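Local coordinates for protein aminopentol aminotransferase (Sphingopyxis macrogoltabida, PDB 6HBV) that catalyses the pyridoxal phosphate-dependent transfer of the amino group of aminopentol (hydrolysed fumonisin B1) to pyruvate, giving 2-keto-HFB1 and L-alanine, at residues K142-G147 / P196-V201; V232-R237 / A342-I347; A190-T195 / A225-D230. All coordinates share one frame; numbering follows the deposited sequence.

Interaction 1 of 3, residues K142-G147 / P196-V201. With PMP (4'-deoxy-4'-aminopyridoxal-5'-phosphate), chain D; PLP (pyridoxal-5'-phosphate), chain C.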
loop_
_atom_site.group_PDB
_atom_site.type_symbol
_atom_site.label_atom_id
_atom_site.label_comp_id
_atom_site.label_asym_id
_atom_site.label_seq_id
_atom_site.Cartn_x
_atom_site.Cartn_y
_atom_site.Cartn_z
ATOM N N LYS A 142 -22.572 3.028 -10.304
ATOM C CA LYS A 142 -22.796 4.102 -9.355
ATOM C C LYS A 142 -22.738 3.521 -7.930
ATOM O O LYS A 142 -23.374 2.480 -7.602
ATOM C CB LYS A 142 -24.141 4.783 -9.650
ATOM C CG LYS A 142 -24.553 5.766 -8.561
ATOM C CD LYS A 142 -25.788 6.599 -8.866
ATOM C CE LYS A 142 -26.119 7.491 -7.686
ATOM N NZ LYS A 142 -27.385 8.223 -7.911
ATOM N N GLY A 143 -21.969 4.202 -7.076
ATOM C CA GLY A 143 -21.836 3.856 -5.658
ATOM C C GLY A 143 -20.961 2.640 -5.394
ATOM O O GLY A 143 -20.851 2.231 -4.234
ATOM N N ALA A 144 -20.339 2.057 -6.424
ATOM C CA ALA A 144 -19.453 0.895 -6.205
ATOM C C ALA A 144 -18.113 1.388 -5.643
ATOM O O ALA A 144 -17.532 2.374 -6.133
ATOM C CB ALA A 144 -19.248 0.110 -7.480
ATOM N N TYR A 145 -17.625 0.693 -4.621
ATOM C CA TYR A 145 -16.333 1.030 -3.983
ATOM C C TYR A 145 -15.220 0.223 -4.632
ATOM O O TYR A 145 -15.236 -1.000 -4.568
ATOM C CB TYR A 145 -16.394 0.717 -2.483
ATOM C CG TYR A 145 -15.161 1.165 -1.725
ATOM C CD1 TYR A 145 -15.110 2.435 -1.186
ATOM C CD2 TYR A 145 -14.055 0.336 -1.548
ATOM C CE1 TYR A 145 -14.005 2.891 -0.483
ATOM C CE2 TYR A 145 -12.938 0.781 -0.848
ATOM C CZ TYR A 145 -12.918 2.058 -0.318
ATOM O OH TYR A 145 -11.854 2.551 0.380
ATOM N N HIS A 146 -14.258 0.914 -5.258
ATOM C CA HIS A 146 -13.110 0.279 -5.855
ATOM C C HIS A 146 -11.793 0.721 -5.200
ATOM O O HIS A 146 -10.712 0.356 -5.675
ATOM C CB HIS A 146 -13.100 0.572 -7.358
ATOM C CG HIS A 146 -14.198 -0.086 -8.103
ATOM N ND1 HIS A 146 -14.298 -1.444 -8.142
ATOM C CD2 HIS A 146 -15.222 0.408 -8.824
ATOM C CE1 HIS A 146 -15.357 -1.782 -8.864
ATOM N NE2 HIS A 146 -15.945 -0.664 -9.302
ATOM N N GLY A 147 -11.870 1.501 -4.126
ATOM C CA GLY A 147 -10.661 2.038 -3.444
ATOM C C GLY A 147 -10.873 3.479 -3.031
ATOM O O GLY A 147 -11.971 4.029 -3.188
ATOM N N PRO A 196 -18.204 -8.443 -8.065
ATOM C CA PRO A 196 -18.939 -9.653 -8.448
ATOM C C PRO A 196 -20.358 -9.779 -7.872
ATOM O O PRO A 196 -21.146 -10.537 -8.446
ATOM C CB PRO A 196 -18.026 -10.779 -7.980
ATOM C CG PRO A 196 -17.242 -10.188 -6.832
ATOM C CD PRO A 196 -17.091 -8.710 -7.119
ATOM N N PHE A 197 -20.669 -9.059 -6.774
ATOM C CA PHE A 197 -22.042 -8.786 -6.340
ATOM C C PHE A 197 -22.070 -7.367 -5.796
ATOM O O PHE A 197 -21.017 -6.720 -5.671
ATOM C CB PHE A 197 -22.580 -9.839 -5.362
ATOM C CG PHE A 197 -21.858 -10.060 -4.048
ATOM C CD1 PHE A 197 -20.766 -10.913 -3.971
ATOM C CD2 PHE A 197 -22.278 -9.423 -2.887
ATOM C CE1 PHE A 197 -20.105 -11.124 -2.764
ATOM C CE2 PHE A 197 -21.621 -9.632 -1.683
ATOM C CZ PHE A 197 -20.532 -10.482 -1.622
ATOM N N ARG A 198 -23.274 -6.889 -5.477
ATOM C CA ARG A 198 -23.453 -5.566 -4.896
ATOM C C ARG A 198 -23.169 -5.679 -3.397
ATOM O O ARG A 198 -23.905 -6.347 -2.632
ATOM C CB ARG A 198 -24.854 -5.009 -5.170
ATOM C CG ARG A 198 -25.068 -3.598 -4.637
ATOM C CD ARG A 198 -24.312 -2.567 -5.425
ATOM N NE ARG A 198 -24.620 -1.215 -4.998
ATOM C CZ ARG A 198 -24.168 -0.137 -5.604
ATOM N NH1 ARG A 198 -23.236 -0.260 -6.533
ATOM N NH2 ARG A 198 -24.658 1.037 -5.269
ATOM N N HIS A 199 -22.084 -5.026 -2.990
ATOM C CA HIS A 199 -21.583 -5.087 -1.618
ATOM C C HIS A 199 -21.154 -3.691 -1.143
ATOM O O HIS A 199 -19.952 -3.333 -1.166
ATOM C CB HIS A 199 -20.566 -6.229 -1.423
ATOM C CG HIS A 199 -19.357 -6.302 -2.319
ATOM N ND1 HIS A 199 -18.563 -5.209 -2.630
ATOM C CD2 HIS A 199 -18.804 -7.350 -2.958
ATOM C CE1 HIS A 199 -17.582 -5.611 -3.426
ATOM N NE2 HIS A 199 -17.697 -6.914 -3.648
ATOM N N GLU A 200 -22.145 -2.892 -0.704
ATOM C CA GLU A 200 -21.874 -1.503 -0.328
ATOM C C GLU A 200 -22.537 -1.138 0.995
ATOM O O GLU A 200 -23.499 -1.779 1.415
ATOM C CB GLU A 200 -22.323 -0.558 -1.452
ATOM C CG GLU A 200 -21.672 -0.891 -2.785
ATOM C CD GLU A 200 -20.172 -0.708 -2.812
ATOM O OE1 GLU A 200 -19.507 -1.290 -3.700
ATOM O OE2 GLU A 200 -19.698 0.004 -1.958
ATOM N N VAL A 201 -22.008 -0.095 1.642
ATOM C CA VAL A 201 -22.525 0.343 2.920
ATOM C C VAL A 201 -23.925 0.926 2.769
ATOM O O VAL A 201 -24.279 1.506 1.738
ATOM C CB VAL A 201 -21.609 1.336 3.644
ATOM C CG1 VAL A 201 -20.277 0.669 3.939
ATOM C CG2 VAL A 201 -21.429 2.635 2.849
HETATM N N1 PMP D . -12.127 -2.987 -4.007
HETATM C C2 PMP D . -13.037 -3.461 -3.138
HETATM C C2A PMP D . -14.197 -4.285 -3.654
HETATM C C3 PMP D . -12.913 -3.186 -1.703
HETATM O O3 PMP D . -13.804 -3.644 -0.808
HETATM C C4 PMP D . -11.765 -2.379 -1.244
HETATM C C4A PMP D . -11.573 -2.056 0.214
HETATM N N4A PMP D . -12.820 -2.007 0.953
HETATM C C5 PMP D . -10.825 -1.907 -2.279
HETATM C C6 PMP D . -11.054 -2.238 -3.623
HETATM C C5A PMP D . -9.616 -1.067 -1.890
HETATM O O4P PMP D . -8.680 -1.866 -1.145
HETATM P P PMP D . -7.706 -1.161 -0.086
HETATM O O1P PMP D . -6.962 -2.351 0.473
HETATM O O2P PMP D . -6.860 -0.109 -0.810
HETATM O O3P PMP D . -8.574 -0.536 0.924
HETATM N N1 PLP C . -12.202 -2.731 -4.129
HETATM C C2 PLP C . -13.046 -3.452 -3.380
HETATM C C2A PLP C . -14.264 -4.069 -4.022
HETATM C C3 PLP C . -12.794 -3.645 -1.942
HETATM O O3 PLP C . -13.615 -4.363 -1.146
HETATM C C4 PLP C . -11.597 -3.032 -1.346
HETATM C C4A PLP C . -11.320 -3.214 0.105
HETATM C C5 PLP C . -10.745 -2.263 -2.277
HETATM C C6 PLP C . -11.091 -2.150 -3.626
HETATM C C5A PLP C . -9.481 -1.566 -1.837
HETATM O O4P PLP C . -8.559 -2.434 -1.160
HETATM P P PLP C . -7.611 -1.618 -0.135
HETATM O O1P PLP C . -8.468 -1.210 0.999
HETATM O O2P PLP C . -7.046 -0.440 -0.935
HETATM O O3P PLP C . -6.553 -2.573 0.355
HETATM O O HOH W 1 -17.213 -2.574 -3.253
#

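Interaction 2 of 3, residues V232-R237 / A342-I347. With PLP (pyridoxal-5'-phosphate), chain C; PMP (4'-deoxy-4'-aminopyridoxal-5'-phosphate), chain D.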
loop_
_atom_site.group_PDB
_atom_site.type_symbol
_atom_site.label_atom_id
_atom_site.label_comp_id
_atom_site.label_asym_id
_atom_site.label_seq_id
_atom_site.Cartn_x
_atom_site.Cartn_y
_atom_site.Cartn_z
ATOM N N VAL A 232 -11.536 -7.815 -4.758
ATOM C CA VAL A 232 -10.773 -7.521 -3.555
ATOM C C VAL A 232 -11.552 -7.936 -2.307
ATOM O O VAL A 232 -10.954 -8.457 -1.329
ATOM C CB VAL A 232 -10.313 -6.050 -3.513
ATOM C CG1 VAL A 232 -9.757 -5.680 -2.164
ATOM C CG2 VAL A 232 -9.276 -5.748 -4.572
ATOM N N ARG A 233 -12.873 -7.724 -2.304
ATOM C CA ARG A 233 -13.670 -7.999 -1.151
ATOM C C ARG A 233 -14.193 -9.440 -1.097
ATOM O O ARG A 233 -14.158 -10.086 -0.021
ATOM C CB ARG A 233 -14.845 -7.031 -1.043
ATOM C CG ARG A 233 -15.344 -6.892 0.387
ATOM C CD ARG A 233 -16.594 -6.024 0.488
ATOM N NE ARG A 233 -16.309 -4.644 0.127
ATOM C CZ ARG A 233 -17.059 -3.603 0.420
ATOM N NH1 ARG A 233 -18.074 -3.737 1.268
ATOM N NH2 ARG A 233 -16.779 -2.429 -0.146
ATOM N N ALA A 234 -14.676 -9.933 -2.239
ATOM C CA ALA A 234 -15.384 -11.249 -2.304
ATOM C C ALA A 234 -14.442 -12.410 -2.625
ATOM O O ALA A 234 -14.812 -13.559 -2.406
ATOM C CB ALA A 234 -16.452 -11.173 -3.353
ATOM N N GLY A 235 -13.235 -12.104 -3.137
ATOM C CA GLY A 235 -12.307 -13.104 -3.565
ATOM C C GLY A 235 -12.067 -14.146 -2.481
ATOM O O GLY A 235 -11.782 -13.826 -1.341
ATOM N N PHE A 236 -12.205 -15.406 -2.889
ATOM C CA PHE A 236 -11.983 -16.586 -2.093
ATOM C C PHE A 236 -13.079 -16.829 -1.044
ATOM O O PHE A 236 -12.968 -17.823 -0.279
ATOM C CB PHE A 236 -10.545 -16.596 -1.542
ATOM C CG PHE A 236 -9.507 -16.679 -2.630
ATOM C CD1 PHE A 236 -9.564 -17.666 -3.608
ATOM C CD2 PHE A 236 -8.460 -15.770 -2.682
ATOM C CE1 PHE A 236 -8.613 -17.739 -4.604
ATOM C CE2 PHE A 236 -7.509 -15.857 -3.684
ATOM C CZ PHE A 236 -7.578 -16.835 -4.644
ATOM N N ARG A 237 -14.131 -16.000 -0.956
ATOM C CA ARG A 237 -15.287 -16.383 -0.138
ATOM C C ARG A 237 -16.492 -16.747 -1.029
ATOM O O ARG A 237 -17.479 -17.275 -0.551
ATOM C CB ARG A 237 -15.686 -15.307 0.865
ATOM C CG ARG A 237 -14.830 -15.299 2.116
ATOM C CD ARG A 237 -15.335 -14.235 3.077
ATOM N NE ARG A 237 -14.551 -14.194 4.283
ATOM C CZ ARG A 237 -13.476 -13.429 4.470
ATOM N NH1 ARG A 237 -12.999 -12.692 3.476
ATOM N NH2 ARG A 237 -12.898 -13.406 5.664
ATOM N N ALA A 342 -24.518 -15.789 2.535
ATOM C CA ALA A 342 -24.565 -15.936 4.015
ATOM C C ALA A 342 -23.161 -15.815 4.616
ATOM O O ALA A 342 -23.029 -15.433 5.764
ATOM C CB ALA A 342 -25.199 -17.241 4.426
ATOM N N GLN A 343 -22.149 -16.145 3.824
ATOM C CA GLN A 343 -20.754 -16.029 4.264
ATOM C C GLN A 343 -20.200 -14.598 4.174
ATOM O O GLN A 343 -19.034 -14.368 4.673
ATOM C CB GLN A 343 -19.876 -16.988 3.462
ATOM C CG GLN A 343 -19.669 -16.646 1.994
ATOM C CD GLN A 343 -20.668 -17.254 1.048
ATOM O OE1 GLN A 343 -21.816 -17.474 1.433
ATOM N NE2 GLN A 343 -20.242 -17.531 -0.184
ATOM N N MET A 344 -20.941 -13.646 3.573
ATOM C CA MET A 344 -20.564 -12.204 3.588
ATOM C C MET A 344 -21.839 -11.413 3.733
ATOM O O MET A 344 -22.220 -10.661 2.843
ATOM C CB MET A 344 -19.863 -11.744 2.304
ATOM C CG MET A 344 -18.500 -12.351 2.155
ATOM S SD MET A 344 -17.652 -11.858 0.584
ATOM C CE MET A 344 -17.874 -10.097 0.496
ATOM N N PRO A 345 -22.523 -11.577 4.863
ATOM C CA PRO A 345 -23.897 -11.107 4.955
ATOM C C PRO A 345 -24.045 -9.639 5.325
ATOM O O PRO A 345 -23.262 -9.081 6.088
ATOM C CB PRO A 345 -24.462 -12.002 6.073
ATOM C CG PRO A 345 -23.267 -12.243 6.996
ATOM C CD PRO A 345 -22.038 -12.216 6.102
ATOM N N GLN A 346 -25.082 -9.020 4.763
ATOM C CA GLN A 346 -25.552 -7.717 5.228
ATOM C C GLN A 346 -26.814 -7.984 6.038
ATOM O O GLN A 346 -27.712 -8.607 5.521
ATOM C CB GLN A 346 -25.833 -6.837 4.018
ATOM C CG GLN A 346 -26.174 -5.393 4.336
ATOM C CD GLN A 346 -24.959 -4.532 4.542
ATOM O OE1 GLN A 346 -24.271 -4.651 5.558
ATOM N NE2 GLN A 346 -24.686 -3.653 3.568
ATOM N N ILE A 347 -26.868 -7.512 7.278
ATOM C CA ILE A 347 -27.992 -7.859 8.154
ATOM C C ILE A 347 -28.586 -6.544 8.654
ATOM O O ILE A 347 -28.100 -5.947 9.558
ATOM C CB ILE A 347 -27.513 -8.825 9.270
ATOM C CG1 ILE A 347 -26.882 -10.094 8.692
ATOM C CG2 ILE A 347 -28.660 -9.142 10.221
ATOM C CD1 ILE A 347 -26.289 -11.066 9.736
HETATM N N1 PLP C . -12.202 -2.731 -4.129
HETATM C C2 PLP C . -13.046 -3.452 -3.380
HETATM C C2A PLP C . -14.264 -4.069 -4.022
HETATM C C3 PLP C . -12.794 -3.645 -1.942
HETATM O O3 PLP C . -13.615 -4.363 -1.146
HETATM C C4 PLP C . -11.597 -3.032 -1.346
HETATM C C4A PLP C . -11.320 -3.214 0.105
HETATM C C5 PLP C . -10.745 -2.263 -2.277
HETATM C C6 PLP C . -11.091 -2.150 -3.626
HETATM C C5A PLP C . -9.481 -1.566 -1.837
HETATM O O4P PLP C . -8.559 -2.434 -1.160
HETATM P P PLP C . -7.611 -1.618 -0.135
HETATM O O1P PLP C . -8.468 -1.210 0.999
HETATM O O2P PLP C . -7.046 -0.440 -0.935
HETATM O O3P PLP C . -6.553 -2.573 0.355
HETATM N N1 PMP D . -12.127 -2.987 -4.007
HETATM C C2 PMP D . -13.037 -3.461 -3.138
HETATM C C2A PMP D . -14.197 -4.285 -3.654
HETATM C C3 PMP D . -12.913 -3.186 -1.703
HETATM O O3 PMP D . -13.804 -3.644 -0.808
HETATM C C4 PMP D . -11.765 -2.379 -1.244
HETATM C C4A PMP D . -11.573 -2.056 0.214
HETATM N N4A PMP D . -12.820 -2.007 0.953
HETATM C C5 PMP D . -10.825 -1.907 -2.279
HETATM C C6 PMP D . -11.054 -2.238 -3.623
HETATM C C5A PMP D . -9.616 -1.067 -1.890
HETATM O O4P PMP D . -8.680 -1.866 -1.145
HETATM P P PMP D . -7.706 -1.161 -0.086
HETATM O O1P PMP D . -6.962 -2.351 0.473
HETATM O O2P PMP D . -6.860 -0.109 -0.810
HETATM O O3P PMP D . -8.574 -0.536 0.924
#

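Interaction 3 of 3, residues A190-T195 / A225-D230. With PLP (pyridoxal-5'-phosphate), chain C; PMP (4'-deoxy-4'-aminopyridoxal-5'-phosphate), chain D.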
loop_
_atom_site.group_PDB
_atom_site.type_symbol
_atom_site.label_atom_id
_atom_site.label_comp_id
_atom_site.label_asym_id
_atom_site.label_seq_id
_atom_site.Cartn_x
_atom_site.Cartn_y
_atom_site.Cartn_z
ATOM N N ALA A 190 -12.460 2.161 -22.364
ATOM C CA ALA A 190 -11.231 1.445 -22.024
ATOM C C ALA A 190 -11.536 0.203 -21.182
ATOM O O ALA A 190 -10.919 -0.834 -21.378
ATOM C CB ALA A 190 -10.324 2.374 -21.258
ATOM N N ALA A 191 -12.487 0.309 -20.244
ATOM C CA ALA A 191 -12.784 -0.795 -19.331
ATOM C C ALA A 191 -14.152 -0.637 -18.675
ATOM O O ALA A 191 -14.657 0.485 -18.504
ATOM C CB ALA A 191 -11.731 -0.886 -18.250
ATOM N N VAL A 192 -14.726 -1.788 -18.313
ATOM C CA VAL A 192 -15.832 -1.924 -17.365
ATOM C C VAL A 192 -15.284 -2.542 -16.063
ATOM O O VAL A 192 -14.721 -3.638 -16.093
ATOM C CB VAL A 192 -16.933 -2.852 -17.912
ATOM C CG1 VAL A 192 -18.041 -3.055 -16.887
ATOM C CG2 VAL A 192 -17.521 -2.320 -19.213
ATOM N N PHE A 193 -15.462 -1.846 -14.950
ATOM C CA PHE A 193 -15.225 -2.402 -13.611
ATOM C C PHE A 193 -16.548 -2.875 -13.017
ATOM O O PHE A 193 -17.551 -2.149 -13.093
ATOM C CB PHE A 193 -14.672 -1.344 -12.655
ATOM C CG PHE A 193 -13.201 -1.096 -12.815
ATOM C CD1 PHE A 193 -12.705 -0.544 -13.974
ATOM C CD2 PHE A 193 -12.314 -1.424 -11.793
ATOM C CE1 PHE A 193 -11.343 -0.318 -14.117
ATOM C CE2 PHE A 193 -10.952 -1.195 -11.947
ATOM C CZ PHE A 193 -10.466 -0.646 -13.099
ATOM N N ALA A 194 -16.544 -4.076 -12.436
ATOM C CA ALA A 194 -17.684 -4.623 -11.718
ATOM C C ALA A 194 -17.183 -5.408 -10.512
ATOM O O ALA A 194 -16.292 -6.251 -10.659
ATOM C CB ALA A 194 -18.515 -5.514 -12.595
ATOM N N THR A 195 -17.771 -5.119 -9.345
ATOM C CA THR A 195 -17.717 -6.038 -8.206
ATOM C C THR A 195 -18.558 -7.251 -8.568
ATOM O O THR A 195 -19.551 -7.152 -9.314
ATOM C CB THR A 195 -18.081 -5.340 -6.894
ATOM O OG1 THR A 195 -19.460 -4.977 -6.916
ATOM C CG2 THR A 195 -17.188 -4.146 -6.664
ATOM N N ALA A 225 -12.913 -3.222 -25.155
ATOM C CA ALA A 225 -12.737 -2.779 -23.759
ATOM C C ALA A 225 -12.400 -3.978 -22.867
ATOM O O ALA A 225 -12.816 -5.094 -23.141
ATOM C CB ALA A 225 -13.978 -2.096 -23.253
ATOM N N LEU A 226 -11.641 -3.724 -21.793
ATOM C CA LEU A 226 -11.357 -4.796 -20.850
ATOM C C LEU A 226 -12.419 -4.876 -19.763
ATOM O O LEU A 226 -12.800 -3.844 -19.158
ATOM C CB LEU A 226 -10.004 -4.593 -20.173
ATOM C CG LEU A 226 -8.811 -4.495 -21.107
ATOM C CD1 LEU A 226 -7.506 -4.464 -20.322
ATOM C CD2 LEU A 226 -8.815 -5.597 -22.137
ATOM N N LEU A 227 -12.865 -6.101 -19.531
ATOM C CA LEU A 227 -13.704 -6.439 -18.375
ATOM C C LEU A 227 -12.829 -6.683 -17.136
ATOM O O LEU A 227 -11.971 -7.576 -17.143
ATOM C CB LEU A 227 -14.525 -7.688 -18.653
ATOM C CG LEU A 227 -15.520 -8.069 -17.551
ATOM C CD1 LEU A 227 -16.436 -6.916 -17.166
ATOM C CD2 LEU A 227 -16.344 -9.265 -17.973
ATOM N N VAL A 228 -13.069 -5.883 -16.100
ATOM C CA VAL A 228 -12.328 -5.948 -14.839
ATOM C C VAL A 228 -13.287 -6.343 -13.719
ATOM O O VAL A 228 -14.209 -5.576 -13.402
ATOM C CB VAL A 228 -11.643 -4.615 -14.533
ATOM C CG1 VAL A 228 -10.730 -4.733 -13.324
ATOM C CG2 VAL A 228 -10.891 -4.054 -15.749
ATOM N N VAL A 229 -13.062 -7.527 -13.124
ATOM C CA VAL A 229 -13.796 -7.910 -11.941
ATOM C C VAL A 229 -12.962 -7.515 -10.721
ATOM O O VAL A 229 -11.807 -7.932 -10.567
ATOM C CB VAL A 229 -14.173 -9.395 -11.926
ATOM C CG1 VAL A 229 -14.640 -9.852 -10.556
ATOM C CG2 VAL A 229 -15.245 -9.698 -12.954
ATOM N N ASP A 230 -13.556 -6.704 -9.854
ATOM C CA ASP A 230 -12.897 -6.282 -8.624
ATOM C C ASP A 230 -13.295 -7.271 -7.528
ATOM O O ASP A 230 -14.353 -7.129 -6.926
ATOM C CB ASP A 230 -13.252 -4.857 -8.265
ATOM C CG ASP A 230 -12.611 -4.386 -6.979
ATOM O OD1 ASP A 230 -11.921 -5.221 -6.331
ATOM O OD2 ASP A 230 -12.817 -3.211 -6.657
HETATM N N1 PLP C . -12.202 -2.731 -4.129
HETATM C C2 PLP C . -13.046 -3.452 -3.380
HETATM C C2A PLP C . -14.264 -4.069 -4.022
HETATM C C3 PLP C . -12.794 -3.645 -1.942
HETATM O O3 PLP C . -13.615 -4.363 -1.146
HETATM C C4 PLP C . -11.597 -3.032 -1.346
HETATM C C4A PLP C . -11.320 -3.214 0.105
HETATM C C5 PLP C . -10.745 -2.263 -2.277
HETATM C C6 PLP C . -11.091 -2.150 -3.626
HETATM C C5A PLP C . -9.481 -1.566 -1.837
HETATM O O4P PLP C . -8.559 -2.434 -1.160
HETATM P P PLP C . -7.611 -1.618 -0.135
HETATM O O1P PLP C . -8.468 -1.210 0.999
HETATM O O2P PLP C . -7.046 -0.440 -0.935
HETATM O O3P PLP C . -6.553 -2.573 0.355
HETATM N N1 PMP D . -12.127 -2.987 -4.007
HETATM C C2 PMP D . -13.037 -3.461 -3.138
HETATM C C2A PMP D . -14.197 -4.285 -3.654
HETATM C C3 PMP D . -12.913 -3.186 -1.703
HETATM O O3 PMP D . -13.804 -3.644 -0.808
HETATM C C4 PMP D . -11.765 -2.379 -1.244
HETATM C C4A PMP D . -11.573 -2.056 0.214
HETATM N N4A PMP D . -12.820 -2.007 0.953
HETATM C C5 PMP D . -10.825 -1.907 -2.279
HETATM C C6 PMP D . -11.054 -2.238 -3.623
HETATM C C5A PMP D . -9.616 -1.067 -1.890
HETATM O O4P PMP D . -8.680 -1.866 -1.145
HETATM P P PMP D . -7.706 -1.161 -0.086
HETATM O O1P PMP D . -6.962 -2.351 0.473
HETATM O O2P PMP D . -6.860 -0.109 -0.810
HETATM O O3P PMP D . -8.574 -0.536 0.924
#

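Interaction 1 of 3, residues K142-G147 / P196-V201
E200 and R198 reach from the 196-201 segment to the backbone of loop 142-147 and take hold of it at two places. In E200, CG is anti to the carbonyl carbon and the chain bends at chi2, -65°. Beyond CB, CG comes within 3.5 Å of G143 O and also lies over one face of the R198 guanidinium, toward its rim. CD passes G143 O at 3.3 Å. At the tip the two oxygens part: OE1 accepts the nearly straight bond from Y145 N (2.9 Å, 166°), which arrives from above the carboxylate plane, while OE2 rests 3.4 Å from Y145 CB. A water donates to both E200 OE1 and Y145 O, so the carboxylate grips the Y145 amide directly and the Y145 carbonyl through the water. The loop carries the Tyr-His-Gly sequence that lies beside the cofactor in class-III aminotransferases of fold type I: Y145 CE2 lies 3.3 Å from N4A of PMP, and H146 O approaches C6 of PLP to 3.3 Å. R198 works at the outer end of the loop. Its NH1 and NH2 approach K142 O end-on at 2.9 and 3.0 Å, both donating to that one atom, which lies near the guanidinium plane, and NE forms a salt bridge with E203. A leucine in place of R198 would probably leave K142 O without these two donors and E203 without its positive mate. A CB on G143 would crowd R198 NH2, and the positive phi there also suits glycine.

Interaction 2 of 3, residues V232-R237 / A342-I347
Q343 and M344 are turned toward the 232-237 loop by different torsions. In Q343, CG stands between the backbone N and the carbonyl carbon, chi1 70°, and a second bend at chi2 brings the amide to the backbone carbonyl of R237. In M344, CG is anti to the carbonyl carbon and the thioether runs out extended until chi3, 47°, folds CE round toward R233. Q343 NE2 donates to R237 O at 2.8 Å with an N-H...O angle of 165°, the acceptor lying close to the plane of the glutamine amide. M344 provides the van der Waals part: SD lies 3.7 Å from A234 CA, CE packs 3.8 Å from R233 O, and CG touches R237 CD at the same distance, the two long side chains crossing at about a right angle. The 232-237 loop leaves the end of strand 226-230, where a fold type I aminotransferase holds its cofactor. V232 packs against the pyridine ring, its CB 3.6 Å from N1 of PMP. R233 NE donates to the phenolic O3 in both cofactor forms, 2.9 Å to PMP O3 and 3.0 Å to PLP O3, while NH1 is tied to N377. Within the turn, R237 N bonds to A234 O. The guanidinium of R237 is held elsewhere, NE on L380 O and NH1 on G63 O, so it is the aliphatic part of this arginine that meets M344.

Interaction 3 of 3, residues A190-T195 / A225-D230
Strands 189-194 and 226-230 are parallel neighbours in the mixed central sheet of the fold type I domain, joined by a beta-alpha-beta crossover through helix 210-223. A ladder of five backbone hydrogen bonds holds them in register, from L226 N to A190 O at one end to D230 N to A194 O at the other; V228 takes part twice, its N donating to V192 O at 2.8 Å and its O accepting from A194 N. A191, F193, L226 and V228 share one face, where V228 bridges F193 and A191. V228 CG1 sits over the F193 ring, 4.0 Å from its centroid and 20° off the normal, a CH-pi contact, and V228 CG2 reaches A191 CB at 4.1 Å. H146 and W151 make T-shaped contacts with the same ring. On the other face V192 CB meets L227 CD1 at 4.2 Å beneath helix 210-223. At the C-terminal end the strands deliver T195 and D230 to the cofactor. With CG anti to the backbone N, chi1 179°, D230 turns its carboxylate to the pyridine nitrogen, as the aspartate of this fold does; D230 OD2, hydrogen-bonded to H146 ND1, lies 2.6 Å from N1 of PLP.

Overall arrangement
The three contacts meet around one cofactor site, modelled with PLP and PMP as alternatives in the same place. Interaction 3 supplies the C-terminal ends of two central strands, with D230 facing the pyridine nitrogen; loops 142-147 and 232-237 line the ring. H146 joins interactions 1 and 3, whose centres are about 13 Å apart, and probably positions the D230 carboxylate. F197 joins interactions 1 and 2, with F197 CZ 3.4 Å from M344 CE. Interactions 2 and 3 simply adjoin in sequence, their centres about 20 Å apart. G118 and S119 of the same chain and S287 of the second subunit add hydrogen bonds to both forms, and K258, by similarity the lysine that carries the cofactor, bonds to PLP.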